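Local coordinates for protein putative sugar phosphate isomerase (Acidithiobacillus ferrooxidans, PDB 3L2H) that probably binds a metal ion in a cupin barrel and may act as a sugar phosphate isomerase, although its substrate is not established, at residues F25-A30 against G56-E61; I48-I53 against V116-G121; L64-E69 against P99-A104; L124-V129 against R140-W145; N133-L138 against L147-D152. One frame throughout, in Å; residues are numbered along the deposited sequence. Where two conformers were deposited one is given.

Interaction 1: F25-A30 against G56-E61; sequences FLNPGA and GKESTE. With EDO (1,2-ethanediol), chain N.
Gly29 and Ala30, at the end of a type I turn from Asn27 to Ala30, run beside Lys57 and Glu58, where Glu58 N donates to Gly29 O at 3.0 Å and the CA atoms of Ala30 and Glu58 come to 4.3 Å. A CA-H...O contact from Ala30 CA to Glu58 O, at 3.1 Å, adds to this join. The side chain of Asn27 makes the polar side-chain bonds. Its CG stands anti to the backbone N (chi1 -175°), and ND2 is gripped by two acceptors: Glu58 OE2 at 3.0 Å, an almost straight bond (N-H...O 174°) lying in the amide plane but reaching the carboxylate from above its own plane, and Thr60 O at 3.2 Å, tilted out of the amide. OD1 turns back to Gly29 N, an Asx turn that holds the amide from its other end. Residues 56-61 appear to open the first conserved cupin motif, the G...HxH...E sequence that ordinarily supplies metal ligands, and Glu61 O receives a bond from His63 ND1 within it. Beyond the amide, Glu61 lies across Asn27 at about a right angle, with OE1 3.1 Å from Asn27 CB, while its OE2 is bonded to Gln134. Ala30 CB meets Thr60 O. At the outer edge, a water joins Lys57 NZ to Pro28 O. Ser59 OG, which also bonds Ile107 N, lies 2.5 Å from O2 of an ethanediol, so short that the exact geometry is doubtful; this molecule, probably from the crystallisation liquor, is also bonded to Glu70 and His105.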
# COMPACT_ATOMS: atom_id res chain seq x y z
N PHE B 25 11.64 6.68 -24.97
CA PHE B 25 11.33 5.80 -26.13
C PHE B 25 10.23 6.34 -27.07
O PHE B 25 10.11 5.88 -28.22
CB PHE B 25 10.99 4.37 -25.69
CG PHE B 25 9.56 4.17 -25.24
CD1 PHE B 25 9.13 4.67 -24.03
CD2 PHE B 25 8.66 3.48 -26.02
CE1 PHE B 25 7.80 4.46 -23.60
CE2 PHE B 25 7.33 3.31 -25.59
CZ PHE B 25 6.94 3.76 -24.35
N LEU B 26 9.49 7.35 -26.60
CA LEU B 26 8.45 8.00 -27.39
C LEU B 26 8.85 9.37 -27.91
O LEU B 26 8.05 9.99 -28.64
CB LEU B 26 7.12 8.06 -26.60
CG LEU B 26 6.40 6.71 -26.38
CD1 LEU B 26 5.13 6.82 -25.45
CD2 LEU B 26 6.02 6.06 -27.73
N ASN B 27 10.07 9.82 -27.62
CA ASN B 27 10.49 11.18 -28.06
C ASN B 27 12.00 11.22 -28.27
O ASN B 27 12.77 11.26 -27.28
CB ASN B 27 10.05 12.27 -27.07
CG ASN B 27 10.37 13.66 -27.56
OD1 ASN B 27 11.00 13.83 -28.62
ND2 ASN B 27 9.99 14.67 -26.78
N PRO B 28 12.43 11.22 -29.53
CA PRO B 28 13.86 11.19 -29.77
C PRO B 28 14.55 12.51 -29.42
O PRO B 28 15.77 12.54 -29.31
CB PRO B 28 13.96 10.89 -31.29
CG PRO B 28 12.72 11.29 -31.84
CD PRO B 28 11.67 11.08 -30.79
N GLY B 29 13.77 13.58 -29.24
CA GLY B 29 14.33 14.84 -28.78
C GLY B 29 14.50 14.91 -27.27
O GLY B 29 15.16 15.83 -26.75
N ALA B 30 13.94 13.93 -26.54
CA ALA B 30 14.02 13.94 -25.06
C ALA B 30 15.29 13.18 -24.64
O ALA B 30 15.24 12.02 -24.22
CB ALA B 30 12.79 13.35 -24.41
N GLY B 56 17.97 22.68 -27.33
CA GLY B 56 17.28 21.95 -28.36
C GLY B 56 16.66 20.63 -27.92
O GLY B 56 15.97 20.01 -28.70
N LYS B 57 16.91 20.18 -26.69
CA LYS B 57 16.38 18.91 -26.24
C LYS B 57 15.28 19.10 -25.21
O LYS B 57 14.99 20.19 -24.84
CB LYS B 57 17.51 18.04 -25.69
CG LYS B 57 18.68 17.89 -26.64
CD LYS B 57 18.31 17.20 -27.94
CE LYS B 57 19.56 16.92 -28.75
NZ LYS B 57 19.20 16.65 -30.15
N GLU B 58 14.65 18.01 -24.80
CA GLU B 58 13.50 18.06 -23.93
C GLU B 58 13.69 17.08 -22.80
O GLU B 58 14.48 16.15 -22.88
CB GLU B 58 12.22 17.69 -24.67
CG GLU B 58 11.72 18.63 -25.74
CD GLU B 58 10.41 18.07 -26.32
OE1 GLU B 58 9.35 18.03 -25.61
OE2 GLU B 58 10.49 17.52 -27.41
N SER B 59 12.89 17.26 -21.76
CA SER B 59 13.03 16.48 -20.54
C SER B 59 12.37 15.11 -20.61
O SER B 59 12.76 14.20 -19.85
CB SER B 59 12.43 17.28 -19.36
OG SER B 59 11.01 17.39 -19.40
N THR B 60 11.40 14.95 -21.52
CA THR B 60 10.52 13.80 -21.49
C THR B 60 9.62 13.80 -22.72
O THR B 60 9.73 14.68 -23.56
CB THR B 60 9.61 13.85 -20.21
OG1 THR B 60 8.96 12.59 -20.02
CG2 THR B 60 8.58 14.99 -20.33
N GLU B 61 8.78 12.79 -22.87
CA GLU B 61 7.63 12.90 -23.77
C GLU B 61 6.49 13.41 -22.95
O GLU B 61 6.24 12.91 -21.84
CB GLU B 61 7.26 11.55 -24.39
CG GLU B 61 5.92 11.56 -25.13
CD GLU B 61 5.90 12.44 -26.38
OE1 GLU B 61 6.99 12.88 -26.81
OE2 GLU B 61 4.79 12.69 -26.97
C1 EDO N . 10.64 14.84 -16.17
O1 EDO N . 9.38 14.14 -16.17
C2 EDO N . 10.42 16.33 -15.98
O2 EDO N . 9.97 16.86 -17.24
O HOH W 1 17.61 14.41 -30.54

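Interaction 2: I48-I53 against V116-G121; sequences IHLIQI and VCLVIG
Val119 N donates to His49 O at 2.7 Å with an N-H...O angle of 168°, the shortest bond of an antiparallel pairing between two neighbouring strands in the six-stranded sheet of the cupin barrel. His49 N answers to Val119 O at 2.8 Å, and the pair Ile51 and Cys117 repeats the exchange two residues on. Leu50 with Leu118 sits between them and Gln52 with Val116 follows; in both non-hydrogen-bonded pairs the CA atoms are 4.6 Å apart.

One face carries His49, Ile51, Cys117 and Val119. Here Ile51 CG1 lies between its backbone N and carbonyl carbon (chi1 73°), alongside Cys117 CB, and chi2 then carries CD1 onto Val119. The Val119 side chain comes within about 4 Å of the ethanediol that Ser59 binds, consistent with this face lining the pocket. His49 ND1 is bonded to Asn34 of the next strand.

Across the other face Leu50 CD2 packs on Val116 CG1 at 3.9 Å, and Leu118 CD2 touches both Ile48 CG2 and Leu50 CB loosely. Leu50 and Leu118 also pack on Tyr73 of the third subunit, which makes this face part of an interface. At its far end Gln52 CG lies beside Val116 CG2, 4.2 Å away.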
# COMPACT_ATOMS: atom_id res chain seq x y z
N ILE B 48 15.44 10.31 -7.29
CA ILE B 48 15.99 11.64 -7.24
C ILE B 48 17.13 11.66 -8.27
O ILE B 48 18.11 10.94 -8.12
CB ILE B 48 16.50 12.02 -5.85
CG1 ILE B 48 15.37 11.93 -4.81
CG2 ILE B 48 17.11 13.48 -5.89
CD1 ILE B 48 15.74 12.14 -3.34
N HIS B 49 16.97 12.53 -9.28
CA HIS B 49 17.81 12.56 -10.46
C HIS B 49 18.31 13.99 -10.70
O HIS B 49 17.52 14.95 -10.69
CB HIS B 49 17.01 12.10 -11.68
CG HIS B 49 16.45 10.72 -11.56
ND1 HIS B 49 17.18 9.59 -11.89
CD2 HIS B 49 15.24 10.28 -11.13
CE1 HIS B 49 16.42 8.52 -11.71
NE2 HIS B 49 15.24 8.91 -11.25
N LEU B 50 19.59 14.12 -10.93
CA LEU B 50 20.16 15.37 -11.41
C LEU B 50 20.31 15.23 -12.93
O LEU B 50 21.00 14.33 -13.43
CB LEU B 50 21.46 15.68 -10.71
CG LEU B 50 21.87 17.11 -11.12
CD1 LEU B 50 22.26 17.90 -9.91
CD2 LEU B 50 22.95 17.10 -12.21
N ILE B 51 19.60 16.06 -13.67
CA ILE B 51 19.53 15.90 -15.12
C ILE B 51 20.12 17.12 -15.81
O ILE B 51 20.09 18.23 -15.27
CB ILE B 51 18.07 15.61 -15.63
CG1 ILE B 51 17.18 16.84 -15.54
CG2 ILE B 51 17.44 14.47 -14.83
CD1 ILE B 51 15.87 16.74 -16.29
N GLN B 52 20.70 16.88 -16.97
CA GLN B 52 21.23 17.94 -17.83
C GLN B 52 20.57 17.77 -19.20
O GLN B 52 20.65 16.69 -19.78
CB GLN B 52 22.75 17.85 -17.96
CG GLN B 52 23.50 17.77 -16.63
CD GLN B 52 24.96 17.41 -16.81
OE1 GLN B 52 25.36 16.92 -17.86
NE2 GLN B 52 25.77 17.67 -15.77
N ILE B 53 19.96 18.85 -19.68
CA ILE B 53 19.26 18.92 -20.95
C ILE B 53 19.94 19.97 -21.77
O ILE B 53 19.94 21.17 -21.41
CB ILE B 53 17.79 19.30 -20.74
CG1 ILE B 53 17.13 18.36 -19.73
CG2 ILE B 53 17.04 19.35 -22.09
CD1 ILE B 53 15.68 18.70 -19.46
N VAL B 116 19.86 22.49 -16.10
CA VAL B 116 20.21 21.51 -15.07
C VAL B 116 19.17 21.54 -13.94
O VAL B 116 18.89 22.57 -13.36
CB VAL B 116 21.65 21.73 -14.53
CG1 VAL B 116 22.04 20.67 -13.49
CG2 VAL B 116 22.65 21.77 -15.71
N CYS B 117 18.55 20.39 -13.69
CA CYS B 117 17.46 20.26 -12.73
C CYS B 117 17.59 19.03 -11.87
O CYS B 117 18.23 18.04 -12.26
CB CYS B 117 16.11 20.06 -13.45
SG CYS B 117 15.69 21.41 -14.59
N LEU B 118 16.95 19.11 -10.73
CA LEU B 118 16.67 17.96 -9.91
C LEU B 118 15.26 17.51 -10.26
O LEU B 118 14.33 18.33 -10.30
CB LEU B 118 16.70 18.30 -8.43
CG LEU B 118 17.99 18.33 -7.69
CD1 LEU B 118 17.65 18.67 -6.23
CD2 LEU B 118 18.72 16.95 -7.86
N VAL B 119 15.12 16.24 -10.60
CA VAL B 119 13.84 15.63 -10.83
C VAL B 119 13.57 14.63 -9.67
O VAL B 119 14.41 13.75 -9.38
CB VAL B 119 13.75 14.96 -12.21
CG1 VAL B 119 12.40 14.25 -12.34
CG2 VAL B 119 13.94 16.00 -13.32
N ILE B 120 12.41 14.79 -9.02
CA ILE B 120 12.02 14.06 -7.83
C ILE B 120 10.71 13.37 -8.12
O ILE B 120 9.74 14.04 -8.54
CB ILE B 120 11.84 14.98 -6.64
CG1 ILE B 120 13.15 15.72 -6.30
CG2 ILE B 120 11.36 14.17 -5.39
CD1 ILE B 120 12.95 17.08 -5.66
N GLY B 121 10.66 12.05 -7.95
CA GLY B 121 9.44 11.33 -8.23
C GLY B 121 9.22 10.11 -7.36
O GLY B 121 10.15 9.58 -6.72

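Interaction 3: L64-E69 against P99-A104; sequences LHHYEE and PCHAAA
Leu64 has CG anti to its backbone N (chi1 178°), and a turn at chi2 (69°) sends CD1 over the 99-104 backbone, 3.5 Å from Ala103 C. In His66 and His101 CG stands anti to the carbonyl carbon, and the two rings meet across the segments. Leu64 and His65 lie in the first conserved cupin motif: His65 belongs to its HxH signature, consistent with a place at the metal site, and its ND1 is bonded to Asp127. The facing residues 99-104 form a loop between two strands, with a type II turn from Pro99 to Ala102.

That turn is fixed to the motif by His101 N, which donates to His65 O at 2.9 Å. The imidazoles meet obliquely, centroids 4.4 Å apart and planes at 53°, with His101 CE1 coming 3.2 Å from His66 ND1. His66 CA sits over the face of the His101 ring in a CH-pi contact, and His66 NE2 is held by Asp130. Leu64 CB also packs on Ala104 CB. Glu69, whose carboxylate bonds backbone N atoms of Arg44 and His45 of the third subunit, also reaches the turn through a water, which lies 2.7 Å from Glu69 OE2 and 2.9 Å from Cys100 N.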
# COMPACT_ATOMS: atom_id res chain seq x y z
N LEU B 64 1.30 12.45 -18.42
CA LEU B 64 0.47 12.62 -17.24
C LEU B 64 0.50 11.33 -16.45
O LEU B 64 0.16 10.26 -16.99
CB LEU B 64 -0.98 12.90 -17.65
CG LEU B 64 -1.98 13.07 -16.51
CD1 LEU B 64 -1.74 14.35 -15.72
CD2 LEU B 64 -3.39 13.07 -17.07
N HIS B 65 0.90 11.40 -15.19
CA HIS B 65 0.83 10.25 -14.28
C HIS B 65 -0.51 10.21 -13.54
O HIS B 65 -1.01 11.22 -13.07
CB HIS B 65 1.91 10.34 -13.20
CG HIS B 65 3.30 10.11 -13.67
ND1 HIS B 65 3.86 8.86 -13.70
CD2 HIS B 65 4.28 10.98 -14.04
CE1 HIS B 65 5.11 8.96 -14.15
NE2 HIS B 65 5.38 10.23 -14.36
N HIS B 66 -1.03 9.02 -13.36
CA HIS B 66 -2.26 8.85 -12.62
C HIS B 66 -2.04 8.54 -11.13
O HIS B 66 -2.96 8.76 -10.35
CB HIS B 66 -3.08 7.70 -13.23
CG HIS B 66 -3.64 7.99 -14.58
ND1 HIS B 66 -4.89 7.58 -14.97
CD2 HIS B 66 -3.11 8.65 -15.64
CE1 HIS B 66 -5.11 7.98 -16.21
NE2 HIS B 66 -4.04 8.64 -16.64
N TYR B 67 -0.89 7.97 -10.77
CA TYR B 67 -0.61 7.56 -9.38
C TYR B 67 0.71 8.09 -8.81
O TYR B 67 0.79 8.37 -7.60
CB TYR B 67 -0.61 6.01 -9.26
CG TYR B 67 -1.99 5.44 -9.36
CD1 TYR B 67 -2.81 5.35 -8.23
CD2 TYR B 67 -2.52 5.06 -10.57
CE1 TYR B 67 -4.11 4.88 -8.34
CE2 TYR B 67 -3.85 4.57 -10.70
CZ TYR B 67 -4.62 4.47 -9.60
OH TYR B 67 -5.91 4.01 -9.68
N GLU B 68 1.75 8.17 -9.61
CA GLU B 68 3.03 8.71 -9.13
C GLU B 68 3.11 10.24 -9.21
O GLU B 68 2.85 10.83 -10.26
CB GLU B 68 4.22 8.13 -9.89
CG GLU B 68 4.56 6.66 -9.63
CD GLU B 68 5.78 6.17 -10.39
OE1 GLU B 68 6.35 6.94 -11.20
OE2 GLU B 68 6.24 5.00 -10.16
N GLU B 69 3.43 10.88 -8.08
CA GLU B 69 3.77 12.29 -8.08
C GLU B 69 5.16 12.53 -8.67
O GLU B 69 6.03 11.66 -8.64
CB GLU B 69 3.69 12.85 -6.63
CG GLU B 69 2.22 12.90 -6.20
CD GLU B 69 2.01 13.50 -4.84
OE1 GLU B 69 2.99 13.54 -4.08
OE2 GLU B 69 0.86 13.92 -4.56
N PRO B 99 0.86 16.90 -8.77
CA PRO B 99 -0.04 15.97 -8.13
C PRO B 99 -0.60 15.01 -9.21
O PRO B 99 -0.63 15.35 -10.39
CB PRO B 99 -1.15 16.88 -7.56
CG PRO B 99 -0.51 18.24 -7.46
CD PRO B 99 0.42 18.30 -8.62
N CYS B 100 -0.99 13.83 -8.80
CA CYS B 100 -1.58 12.87 -9.74
C CYS B 100 -2.74 13.46 -10.51
O CYS B 100 -3.55 14.16 -9.97
CB CYS B 100 -2.05 11.67 -8.98
SG CYS B 100 -0.68 10.82 -8.39
N HIS B 101 -2.83 13.11 -11.79
CA HIS B 101 -3.89 13.61 -12.70
C HIS B 101 -4.04 15.11 -12.87
O HIS B 101 -5.07 15.55 -13.42
CB HIS B 101 -5.28 13.19 -12.22
CG HIS B 101 -5.50 11.74 -12.19
ND1 HIS B 101 -5.94 11.05 -13.30
CD2 HIS B 101 -5.40 10.83 -11.18
CE1 HIS B 101 -6.09 9.77 -12.98
NE2 HIS B 101 -5.75 9.61 -11.70
N ALA B 102 -3.08 15.89 -12.45
CA ALA B 102 -3.25 17.32 -12.41
C ALA B 102 -3.00 17.97 -13.75
O ALA B 102 -3.81 18.78 -14.18
CB ALA B 102 -2.33 17.93 -11.35
N ALA B 103 -1.90 17.64 -14.42
CA ALA B 103 -1.56 18.30 -15.67
C ALA B 103 -0.50 17.51 -16.45
O ALA B 103 0.53 17.14 -15.87
CB ALA B 103 -1.06 19.69 -15.39
N ALA B 104 -0.74 17.27 -17.73
CA ALA B 104 0.31 16.73 -18.61
C ALA B 104 1.39 17.80 -18.79
O ALA B 104 1.08 18.98 -18.87
CB ALA B 104 -0.30 16.31 -19.97
O HOH W 2 -1.35 13.45 -5.96

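Interaction 4: L124-V129 against R140-W145; sequences LDQDVV and RNNGEW
Arg140 closes the tight part of this contact by gripping Leu124 O end-on with two nitrogens, NH1 at 2.9 Å and NH2 at 3.1 Å. The carbonyl oxygen lies in the guanidinium plane, so one acceptor serves both N-H groups. The chain runs extended from CB to CD and bends at chi3 (48°), which turns NE back toward the other strand. NH2 also forms a salt bridge with Glu68, and a water links it to Asp127 OD2, 2.6 Å from that water. Asp127, the partner of His65, probably acts from the second shell behind that histidine of the cupin motif. The backbones of Asp127 and Arg140 exchange a pair of bonds, each 2.9 Å. On the opposite face of this pairing Gln126 NE2 donates to Asn141 OD1 at 2.8 Å, arriving above the amide plane of Asn141.

The exposed end is looser. Asn142 N still holds Asp125 O at 2.7 Å, but the side chains of Asp125 and Asn142 only cross obliquely, their planes 55° apart, and a water mediates between Asp125 OD2 and Asn142 ND2. That amide nitrogen is also bonded to Tyr67 OH of the second subunit. Asn142 and Gly143 occupy the middle of a type I' turn, closed by backbone bonds in both directions between Asn141 and Glu144: the classic two-residue loop of a tight beta hairpin.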
# COMPACT_ATOMS: atom_id res chain seq x y z
N LEU B 124 6.38 3.73 -7.62
CA LEU B 124 5.31 2.83 -7.17
C LEU B 124 5.28 1.60 -8.06
O LEU B 124 5.65 1.66 -9.22
CB LEU B 124 3.96 3.51 -7.26
CG LEU B 124 3.80 4.74 -6.41
CD1 LEU B 124 2.41 5.42 -6.71
CD2 LEU B 124 3.99 4.37 -4.89
N ASP B 125 4.85 0.50 -7.48
CA ASP B 125 4.71 -0.75 -8.21
C ASP B 125 3.65 -0.69 -9.33
O ASP B 125 3.79 -1.42 -10.31
CB ASP B 125 4.33 -1.87 -7.27
CG ASP B 125 5.51 -2.37 -6.44
OD1 ASP B 125 6.67 -2.07 -6.74
OD2 ASP B 125 5.25 -3.13 -5.51
N GLN B 126 2.63 0.14 -9.16
CA GLN B 126 1.60 0.35 -10.18
C GLN B 126 1.42 1.83 -10.53
O GLN B 126 1.30 2.70 -9.66
CB GLN B 126 0.24 -0.19 -9.72
CG GLN B 126 0.17 -1.73 -9.51
CD GLN B 126 -1.25 -2.21 -9.10
OE1 GLN B 126 -1.52 -2.28 -7.91
NE2 GLN B 126 -2.18 -2.46 -10.10
N ASP B 127 1.28 2.10 -11.82
CA ASP B 127 0.98 3.46 -12.29
C ASP B 127 0.33 3.34 -13.65
O ASP B 127 0.34 2.28 -14.29
CB ASP B 127 2.28 4.28 -12.34
CG ASP B 127 2.07 5.80 -12.45
OD1 ASP B 127 0.96 6.32 -12.19
OD2 ASP B 127 3.09 6.46 -12.80
N VAL B 128 -0.25 4.44 -14.08
CA VAL B 128 -0.83 4.57 -15.39
C VAL B 128 -0.29 5.90 -15.89
O VAL B 128 -0.30 6.90 -15.15
CB VAL B 128 -2.35 4.56 -15.37
CG1 VAL B 128 -2.89 4.74 -16.82
CG2 VAL B 128 -2.90 3.28 -14.70
N VAL B 129 0.24 5.92 -17.10
CA VAL B 129 0.80 7.14 -17.63
C VAL B 129 0.22 7.39 -19.00
O VAL B 129 0.25 6.49 -19.85
CB VAL B 129 2.32 7.09 -17.73
CG1 VAL B 129 2.86 8.47 -18.25
CG2 VAL B 129 2.94 6.67 -16.39
N ARG B 140 1.40 0.27 -16.06
CA ARG B 140 2.57 -0.40 -15.53
C ARG B 140 2.19 -1.06 -14.22
O ARG B 140 1.74 -0.40 -13.30
CB ARG B 140 3.74 0.56 -15.34
CG ARG B 140 5.00 -0.18 -14.95
CD ARG B 140 6.22 0.76 -14.77
NE ARG B 140 5.96 1.93 -13.97
CZ ARG B 140 5.86 1.90 -12.65
NH1 ARG B 140 5.94 0.76 -12.00
NH2 ARG B 140 5.58 3.01 -11.98
N ASN B 141 2.38 -2.35 -14.17
CA ASN B 141 1.90 -3.21 -13.08
C ASN B 141 2.97 -4.19 -12.68
O ASN B 141 3.08 -5.27 -13.23
CB ASN B 141 0.59 -3.91 -13.53
CG ASN B 141 -0.58 -2.91 -13.61
OD1 ASN B 141 -0.89 -2.24 -12.60
ND2 ASN B 141 -1.21 -2.78 -14.77
N ASN B 142 3.73 -3.80 -11.65
CA ASN B 142 4.86 -4.61 -11.21
C ASN B 142 5.67 -5.26 -12.33
O ASN B 142 5.76 -6.49 -12.42
CB ASN B 142 4.36 -5.77 -10.36
CG ASN B 142 3.98 -5.33 -8.98
OD1 ASN B 142 4.80 -5.49 -8.05
ND2 ASN B 142 2.82 -4.75 -8.82
N GLY B 143 6.24 -4.53 -13.25
CA GLY B 143 7.02 -5.40 -14.20
C GLY B 143 6.28 -5.87 -15.45
O GLY B 143 6.93 -6.31 -16.39
N GLU B 144 4.95 -5.80 -15.45
CA GLU B 144 4.17 -5.97 -16.64
C GLU B 144 3.94 -4.56 -17.20
O GLU B 144 3.27 -3.76 -16.55
CB GLU B 144 2.84 -6.66 -16.35
CG GLU B 144 2.99 -8.12 -15.94
CD GLU B 144 3.72 -8.91 -17.00
OE1 GLU B 144 3.26 -8.90 -18.16
OE2 GLU B 144 4.77 -9.49 -16.67
N TRP B 145 4.52 -4.24 -18.35
CA TRP B 145 4.30 -2.93 -18.97
C TRP B 145 3.40 -3.15 -20.18
O TRP B 145 3.72 -3.99 -21.05
CB TRP B 145 5.59 -2.27 -19.44
CG TRP B 145 6.58 -1.92 -18.38
CD1 TRP B 145 7.06 -2.73 -17.42
CD2 TRP B 145 7.23 -0.68 -18.23
NE1 TRP B 145 8.00 -2.07 -16.66
CE2 TRP B 145 8.12 -0.80 -17.13
CE3 TRP B 145 7.18 0.51 -18.93
CZ2 TRP B 145 8.93 0.23 -16.70
CZ3 TRP B 145 8.00 1.58 -18.48
CH2 TRP B 145 8.86 1.42 -17.39
O HOH W 3 2.23 -4.17 -6.05
O HOH W 4 -1.40 0.39 -13.03
O HOH W 5 5.44 5.50 -13.51

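Interaction 5: N133-L138 against L147-D152; sequences NQHKRL and LVDMAD
Met150, a selenomethionine, spreads its side chain along His135 and on to Lys136. CB stands over the centre of the imidazole in a CH-pi contact, 3.8 Å from the ring centroid and 10° off the normal. CG, anti to the Met150 carbonyl carbon, lies 3.7 Å from His135 C. With the chain extended beyond it, SE passes His135 CA at 3.9 Å, oblique to the ring, and CE ends 3.4 Å from Lys136 O.

The His135 ring is held at its edge as well: ND1 donates to Asp149 OD1 at 3.1 Å, reaching the carboxylate from above its plane, with ring and carboxylate planes 61° apart. Asp149 OD2 accepts from Ala151 N, an Asx turn that fixes the carboxylate, while a water that accepts from Lys136 NZ lies 2.6 Å from Asp149 OD1.

His135 and Lys136 together form a G1 beta bulge opposite Tyr131, at the start of the strand that pairs with 144-149 in an antiparallel hairpin. Met150 N bonds His135 O at 2.8 Å, and Arg137 and Val148 exchange two backbone bonds further along. Leu147 lies across Lys136, its CD2 3.9 Å from Lys136 CD, and its CD1 packs on Leu138 CB. Arg137 leaves on the other face, where its guanidinium forms salt bridges with Asp130 and with Glu144 of the second subunit; a strand of that subunit pairs with Leu147 and Val148.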
# COMPACT_ATOMS: atom_id res chain seq x y z
N ASN B 133 0.16 13.11 -26.81
CA ASN B 133 0.61 13.46 -28.17
C ASN B 133 0.89 12.23 -29.01
O ASN B 133 0.90 12.34 -30.26
CB ASN B 133 1.82 14.41 -28.17
CG ASN B 133 1.47 15.80 -27.62
OD1 ASN B 133 0.28 16.18 -27.56
ND2 ASN B 133 2.47 16.54 -27.22
N GLN B 134 1.06 11.09 -28.36
CA GLN B 134 1.21 9.85 -29.06
C GLN B 134 -0.10 9.02 -29.07
O GLN B 134 -0.10 7.97 -29.64
CB GLN B 134 2.34 9.00 -28.44
CG GLN B 134 3.70 9.77 -28.32
CD GLN B 134 4.13 10.39 -29.61
OE1 GLN B 134 3.95 9.80 -30.68
NE2 GLN B 134 4.68 11.59 -29.55
N HIS B 135 -1.17 9.49 -28.43
CA HIS B 135 -2.43 8.75 -28.37
C HIS B 135 -2.24 7.38 -27.70
O HIS B 135 -2.82 6.38 -28.14
CB HIS B 135 -3.02 8.63 -29.79
CG HIS B 135 -4.49 8.45 -29.84
ND1 HIS B 135 -5.08 7.33 -30.42
CD2 HIS B 135 -5.51 9.22 -29.39
CE1 HIS B 135 -6.39 7.45 -30.36
NE2 HIS B 135 -6.68 8.57 -29.71
N LYS B 136 -1.43 7.35 -26.65
CA LYS B 136 -1.14 6.11 -25.94
C LYS B 136 -1.30 6.22 -24.42
O LYS B 136 -1.00 7.24 -23.84
CB LYS B 136 0.30 5.64 -26.25
CG LYS B 136 0.50 5.17 -27.71
CD LYS B 136 1.90 4.94 -27.98
CE LYS B 136 2.21 4.84 -29.52
NZ LYS B 136 1.19 4.08 -30.25
N ARG B 137 -1.71 5.12 -23.82
CA ARG B 137 -1.80 4.97 -22.38
C ARG B 137 -0.91 3.80 -22.01
O ARG B 137 -1.01 2.73 -22.63
CB ARG B 137 -3.23 4.71 -21.93
CG ARG B 137 -3.35 4.44 -20.42
CD ARG B 137 -4.78 4.59 -19.92
NE ARG B 137 -5.13 5.99 -19.82
CZ ARG B 137 -6.31 6.43 -19.40
NH1 ARG B 137 -7.25 5.56 -19.02
NH2 ARG B 137 -6.55 7.72 -19.32
N LEU B 138 -0.07 4.01 -21.01
CA LEU B 138 0.77 2.95 -20.46
C LEU B 138 0.24 2.49 -19.10
O LEU B 138 0.07 3.31 -18.23
CB LEU B 138 2.18 3.44 -20.27
CG LEU B 138 3.15 2.51 -19.53
CD1 LEU B 138 3.46 1.29 -20.34
CD2 LEU B 138 4.43 3.29 -19.17
N LEU B 147 1.26 -1.14 -23.19
CA LEU B 147 1.04 0.11 -23.91
C LEU B 147 -0.14 -0.10 -24.88
O LEU B 147 -0.12 -1.04 -25.67
CB LEU B 147 2.29 0.53 -24.66
CG LEU B 147 2.39 1.94 -25.23
CD1 LEU B 147 2.43 3.02 -24.13
CD2 LEU B 147 3.62 1.99 -26.14
N VAL B 148 -1.11 0.80 -24.81
CA VAL B 148 -2.37 0.66 -25.53
C VAL B 148 -2.74 1.94 -26.23
O VAL B 148 -2.61 3.02 -25.67
CB VAL B 148 -3.51 0.26 -24.57
CG1 VAL B 148 -4.80 0.03 -25.34
CG2 VAL B 148 -3.13 -1.01 -23.76
N ASP B 149 -3.11 1.83 -27.50
CA ASP B 149 -3.58 3.01 -28.22
C ASP B 149 -4.87 3.49 -27.55
O ASP B 149 -5.70 2.70 -27.17
CB ASP B 149 -3.88 2.70 -29.67
CG ASP B 149 -4.36 3.95 -30.45
OD1 ASP B 149 -3.49 4.72 -30.90
OD2 ASP B 149 -5.60 4.12 -30.65
N MSE B 150 -5.05 4.79 -27.45
CA MSE B 150 -6.18 5.28 -26.67
C MSE B 150 -7.54 4.91 -27.28
O MSE B 150 -8.52 4.72 -26.54
CB MSE B 150 -6.04 6.79 -26.45
CG MSE B 150 -5.03 7.16 -25.31
SE MSE B 150 -4.88 9.11 -25.32
CE MSE B 150 -3.72 9.26 -23.75
N ALA B 151 -7.62 4.75 -28.59
CA ALA B 151 -8.85 4.35 -29.23
C ALA B 151 -9.25 2.90 -28.95
O ALA B 151 -10.40 2.53 -29.18
CB ALA B 151 -8.76 4.59 -30.78
N ASP B 152 -8.30 2.10 -28.45
CA ASP B 152 -8.53 0.68 -28.16
C ASP B 152 -8.93 0.43 -26.71
O ASP B 152 -8.96 -0.72 -26.24
CB ASP B 152 -7.27 -0.11 -28.49
CG ASP B 152 -6.96 -0.12 -29.97
OD1 ASP B 152 -7.94 -0.00 -30.76
OD2 ASP B 152 -5.77 -0.28 -30.33
O HOH W 6 -0.98 5.49 -30.91

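How the interactions relate
Interactions 1 and 2 join the loop 56-61 to the barrel wall, where Ser59 CB packs on Ile53 CD1 at 3.5 Å. One ethanediol, bound at Ser59, also lies about 4 Å from the Val119 side chain and about 6 Å from that of His65, and may mark the pocket. Interaction 4 adjoins interaction 3: Asp127 OD2 is 2.7 Å from His65 ND1, and Arg140 NH2 meets Glu68 OE2 at 2.8 Å. Interactions 4 and 5 share strands 136-141 and 144-149, and both touch the second subunit, as interaction 3 does through Tyr67; interactions 2 and 3 touch the third. Interaction 5, centred 27 Å from interaction 2, still reaches interaction 1 where Gln134 NE2 lies 2.8 Å from Glu61 OE2.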